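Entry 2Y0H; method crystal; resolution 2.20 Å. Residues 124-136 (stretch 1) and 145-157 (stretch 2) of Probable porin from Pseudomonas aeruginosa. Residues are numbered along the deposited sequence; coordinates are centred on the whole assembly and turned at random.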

# COMPACT_ATOMS: atom_id res chain seq x y z
N ARG A 124 6.05 -7.22 0.79
CA ARG A 124 6.56 -8.58 0.76
C ARG A 124 7.76 -8.64 -0.16
O ARG A 124 8.54 -7.68 -0.23
CB ARG A 124 5.49 -9.57 0.30
CG ARG A 124 4.29 -9.65 1.23
CD ARG A 124 3.07 -10.22 0.52
NE ARG A 124 2.10 -10.70 1.49
CZ ARG A 124 1.36 -9.91 2.27
NH1 ARG A 124 1.46 -8.59 2.16
NH2 ARG A 124 0.52 -10.44 3.15
N LEU A 125 7.90 -9.74 -0.89
CA LEU A 125 9.07 -9.96 -1.73
C LEU A 125 8.98 -9.17 -3.03
O LEU A 125 9.92 -8.48 -3.42
CB LEU A 125 9.27 -11.45 -2.03
CG LEU A 125 10.53 -11.80 -2.83
CD1 LEU A 125 11.79 -11.44 -2.05
CD2 LEU A 125 10.55 -13.28 -3.27
N LEU A 126 7.85 -9.30 -3.70
CA LEU A 126 7.65 -8.65 -4.98
C LEU A 126 6.41 -7.78 -4.91
O LEU A 126 5.52 -8.03 -4.11
CB LEU A 126 7.50 -9.70 -6.08
CG LEU A 126 8.75 -10.52 -6.38
CD1 LEU A 126 8.39 -11.69 -7.27
CD2 LEU A 126 9.82 -9.65 -7.01
N PRO A 127 6.36 -6.74 -5.75
CA PRO A 127 5.14 -5.94 -5.78
C PRO A 127 4.00 -6.73 -6.39
O PRO A 127 4.20 -7.48 -7.34
CB PRO A 127 5.51 -4.78 -6.71
CG PRO A 127 6.57 -5.36 -7.61
CD PRO A 127 7.35 -6.32 -6.75
N GLN A 128 2.80 -6.55 -5.83
CA GLN A 128 1.58 -6.99 -6.48
C GLN A 128 1.39 -6.16 -7.75
O GLN A 128 1.68 -4.97 -7.75
CB GLN A 128 0.40 -6.76 -5.54
CG GLN A 128 -0.97 -6.82 -6.18
CD GLN A 128 -2.09 -6.50 -5.17
OE1 GLN A 128 -1.92 -5.67 -4.28
NE2 GLN A 128 -3.22 -7.17 -5.31
N THR A 129 0.92 -6.77 -8.82
CA THR A 129 0.62 -6.01 -10.04
C THR A 129 -0.81 -6.23 -10.48
O THR A 129 -1.46 -7.19 -10.07
CB THR A 129 1.54 -6.42 -11.21
OG1 THR A 129 1.31 -7.79 -11.55
CG2 THR A 129 3.02 -6.23 -10.85
N PHE A 130 -1.30 -5.32 -11.32
CA PHE A 130 -2.63 -5.45 -11.90
C PHE A 130 -2.47 -5.30 -13.42
O PHE A 130 -1.53 -4.66 -13.89
CB PHE A 130 -3.56 -4.34 -11.38
CG PHE A 130 -3.97 -4.51 -9.93
CD1 PHE A 130 -3.14 -4.08 -8.90
CD2 PHE A 130 -5.20 -5.07 -9.60
CE1 PHE A 130 -3.50 -4.24 -7.58
CE2 PHE A 130 -5.58 -5.22 -8.28
CZ PHE A 130 -4.73 -4.81 -7.27
N ASP A 131 -3.38 -5.89 -14.19
CA ASP A 131 -3.51 -5.51 -15.60
C ASP A 131 -4.73 -4.62 -15.72
O ASP A 131 -5.79 -4.92 -15.16
CB ASP A 131 -3.68 -6.72 -16.51
CG ASP A 131 -2.47 -7.63 -16.51
OD1 ASP A 131 -1.36 -7.15 -16.19
OD2 ASP A 131 -2.63 -8.82 -16.84
N GLY A 132 -4.57 -3.51 -16.43
CA GLY A 132 -5.67 -2.60 -16.65
C GLY A 132 -5.33 -1.43 -17.56
O GLY A 132 -4.32 -1.42 -18.27
N ALA A 133 -6.21 -0.45 -17.54
CA ALA A 133 -5.99 0.78 -18.27
C ALA A 133 -6.21 1.94 -17.30
O ALA A 133 -7.22 1.98 -16.60
CB ALA A 133 -6.92 0.87 -19.46
N LEU A 134 -5.24 2.85 -17.24
CA LEU A 134 -5.26 3.96 -16.29
C LEU A 134 -5.00 5.30 -16.99
O LEU A 134 -3.95 5.49 -17.63
CB LEU A 134 -4.18 3.73 -15.21
CG LEU A 134 -4.16 4.65 -13.98
CD1 LEU A 134 -5.50 4.65 -13.27
CD2 LEU A 134 -3.04 4.21 -13.01
N LEU A 135 -5.94 6.22 -16.85
CA LEU A 135 -5.84 7.54 -17.45
C LEU A 135 -5.65 8.54 -16.33
O LEU A 135 -6.41 8.54 -15.37
CB LEU A 135 -7.14 7.85 -18.22
CG LEU A 135 -7.34 9.04 -19.18
CD1 LEU A 135 -7.65 10.32 -18.41
CD2 LEU A 135 -6.18 9.24 -20.16
N THR A 136 -4.60 9.36 -16.42
CA THR A 136 -4.37 10.42 -15.43
C THR A 136 -4.24 11.75 -16.16
O THR A 136 -3.65 11.82 -17.24
CB THR A 136 -3.09 10.17 -14.60
OG1 THR A 136 -1.93 10.25 -15.45
CG2 THR A 136 -3.11 8.81 -13.94
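Stretch 2 (145-157) LTAGQLWKSRTRE

Residues Leu 145 to Arg 154 of stretch 2 are the last part of a strand, antiparallel to residues Thr 129 to Thr 136, the first part of another. The N-to-C directions of the two strands make an angle of 157°, their axes approach to 4.5 Å, and the two stretches together bury 1053 Å². The pairing runs from Thr 136 opposite Thr 146 to Thr 129 opposite Arg 154; beyond Arg 154 the chain leaves the strand. Leu 135 with Ala 147, Ala 133 with Gln 149 and Thr 129 with Arg 154 are hydrogen-bonded pairs: Leu 135 N to Ala 147 O is 2.7 Å and Ala 147 N to Leu 135 O 3.0 Å, Ala 133 N to Gln 149 O and Gln 149 N to Ala 133 O are both 2.8 Å, and Arg 154 N to Thr 129 O is 2.8 Å, with Thr 129 N to Arg 154 O at 3.1 Å.

Asp 131 has the largest covered area. Its N donates to Lys 152 O at 2.9 Å, while its O receives Trp 151 N at 2.7 Å, almost in line, and Lys 152 N only weakly at 3.4 Å. Two successive amides thus converge on one carbonyl, the mark of a beta bulge: Asp 131 pairs with Lys 152, but the next residue, Gly 132, pairs with Leu 150. Trp 151, whose phi/psi of -111/-29° departs from the extended form, is the extra residue. Its indole comes back over stretch 1, placing the centroid of its six-membered ring 3.4 Å from Gly 132 CA, which sits nearly on the ring normal in a CH-pi contact. Trp 151 CZ2 also reaches Ala 133 CB at 4.0 Å. Gly 132 has no CB; one in ideal geometry would clash with Gln 149 O and Leu 150 CD2.

Arg 154 covers the next largest area. Its side chain shares a sheet face with those of Thr 129, Asp 131 and Lys 152, and its chain reaches along that face to put NH1 2.5 Å from Asp 131 OD2, a salt bridge made at the guanidinium edge. Nearer the backbone, Arg 154 CB lies 3.4 Å from Thr 129 OG1.

Phe 130 occupies the opposite face with Leu 150 and Ser 153. Leu 150 CD1 packs over its ring, 3.5 Å from Phe 130 CD2, and Ser 153 CB lies 3.8 Å from Phe 130 CE2. Next to this cluster, Gln 128 NE2 donates to Ser 153 OG at 3.1 Å. Past the strand, Arg 156 lays a guanidinium face against Leu 125, with NH1 3.1 Å from Leu 125 CD2.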

# COMPACT_ATOMS: atom_id res chain seq x y z
N LEU A 145 -6.98 14.34 -12.27
CA LEU A 145 -8.14 13.50 -12.48
C LEU A 145 -7.67 12.13 -12.87
O LEU A 145 -6.71 11.99 -13.63
CB LEU A 145 -9.04 14.09 -13.56
CG LEU A 145 -9.56 15.51 -13.26
CD1 LEU A 145 -10.46 16.01 -14.37
CD2 LEU A 145 -10.28 15.56 -11.91
N THR A 146 -8.34 11.11 -12.36
CA THR A 146 -7.97 9.73 -12.64
C THR A 146 -9.19 8.89 -13.03
O THR A 146 -10.28 9.05 -12.47
CB THR A 146 -7.25 9.08 -11.45
OG1 THR A 146 -6.12 9.87 -11.09
CG2 THR A 146 -6.79 7.66 -11.79
N ALA A 147 -9.00 8.02 -14.00
CA ALA A 147 -10.05 7.09 -14.40
C ALA A 147 -9.34 5.84 -14.87
O ALA A 147 -8.36 5.91 -15.62
CB ALA A 147 -10.92 7.69 -15.52
N GLY A 148 -9.82 4.69 -14.42
CA GLY A 148 -9.14 3.46 -14.74
C GLY A 148 -10.02 2.24 -14.65
O GLY A 148 -11.11 2.25 -14.08
N GLN A 149 -9.54 1.16 -15.25
CA GLN A 149 -10.19 -0.12 -15.08
C GLN A 149 -9.11 -1.16 -14.93
O GLN A 149 -8.18 -1.22 -15.74
CB GLN A 149 -11.08 -0.42 -16.27
CG GLN A 149 -11.95 -1.67 -16.11
CD GLN A 149 -12.75 -1.96 -17.37
OE1 GLN A 149 -12.19 -2.43 -18.36
NE2 GLN A 149 -14.05 -1.65 -17.35
N LEU A 150 -9.22 -1.98 -13.89
CA LEU A 150 -8.32 -3.12 -13.70
C LEU A 150 -9.06 -4.41 -14.02
O LEU A 150 -10.24 -4.56 -13.65
CB LEU A 150 -7.80 -3.15 -12.26
CG LEU A 150 -7.29 -1.82 -11.69
CD1 LEU A 150 -6.82 -2.03 -10.27
CD2 LEU A 150 -6.16 -1.24 -12.56
N TRP A 151 -8.37 -5.34 -14.69
CA TRP A 151 -9.00 -6.57 -15.15
C TRP A 151 -8.47 -7.78 -14.39
O TRP A 151 -9.19 -8.77 -14.22
CB TRP A 151 -8.80 -6.78 -16.66
CG TRP A 151 -8.92 -5.53 -17.45
CD1 TRP A 151 -9.98 -4.67 -17.47
CD2 TRP A 151 -7.94 -4.98 -18.35
NE1 TRP A 151 -9.72 -3.61 -18.32
CE2 TRP A 151 -8.48 -3.78 -18.87
CE3 TRP A 151 -6.67 -5.39 -18.77
CZ2 TRP A 151 -7.78 -2.98 -19.77
CZ3 TRP A 151 -5.99 -4.59 -19.67
CH2 TRP A 151 -6.54 -3.41 -20.17
N LYS A 152 -7.23 -7.71 -13.93
CA LYS A 152 -6.68 -8.80 -13.13
C LYS A 152 -5.62 -8.40 -12.12
O LYS A 152 -4.90 -7.43 -12.31
CB LYS A 152 -6.15 -9.96 -13.99
CG LYS A 152 -5.49 -9.57 -15.29
CD LYS A 152 -4.75 -10.76 -15.88
CE LYS A 152 -5.65 -11.99 -15.98
NZ LYS A 152 -6.76 -11.81 -16.96
N SER A 153 -5.55 -9.20 -11.07
CA SER A 153 -4.61 -9.02 -9.98
C SER A 153 -3.63 -10.19 -10.01
O SER A 153 -4.04 -11.33 -10.17
CB SER A 153 -5.37 -9.01 -8.65
OG SER A 153 -4.48 -8.99 -7.54
N ARG A 154 -2.33 -9.89 -9.87
CA ARG A 154 -1.28 -10.92 -9.83
C ARG A 154 -0.41 -10.84 -8.59
O ARG A 154 0.19 -9.79 -8.32
CB ARG A 154 -0.34 -10.77 -11.03
CG ARG A 154 -0.89 -11.31 -12.31
CD ARG A 154 0.19 -11.50 -13.36
NE ARG A 154 -0.36 -12.26 -14.49
CZ ARG A 154 -1.06 -11.71 -15.46
NH1 ARG A 154 -1.26 -10.39 -15.45
NH2 ARG A 154 -1.55 -12.44 -16.46
N THR A 155 -0.31 -11.95 -7.86
CA THR A 155 0.69 -12.08 -6.79
C THR A 155 1.42 -13.43 -6.87
O THR A 155 0.95 -14.35 -7.55
CB THR A 155 0.06 -11.96 -5.39
OG1 THR A 155 -0.83 -13.06 -5.19
CG2 THR A 155 -0.70 -10.67 -5.27
N ARG A 156 2.55 -13.53 -6.17
CA ARG A 156 3.35 -14.76 -6.12
C ARG A 156 2.51 -16.00 -5.76
O ARG A 156 3.02 -17.13 -5.75
CB ARG A 156 4.56 -14.60 -5.16
CG ARG A 156 5.56 -15.76 -5.16
CD ARG A 156 6.97 -15.36 -4.64
NE ARG A 156 7.06 -15.21 -3.18
CZ ARG A 156 8.11 -15.56 -2.44
NH1 ARG A 156 9.18 -16.10 -3.01
NH2 ARG A 156 8.11 -15.37 -1.13
N GLU A 157 1.23 -15.77 -5.46
CA GLU A 157 0.24 -16.83 -5.26
C GLU A 157 -1.02 -16.56 -6.08
O GLU A 157 -2.07 -17.13 -5.82
CB GLU A 157 -0.14 -16.95 -3.78
CG GLU A 157 1.05 -16.89 -2.83
CD GLU A 157 1.55 -15.48 -2.62
OE1 GLU A 157 0.78 -14.54 -2.91
OE2 GLU A 157 2.70 -15.30 -2.16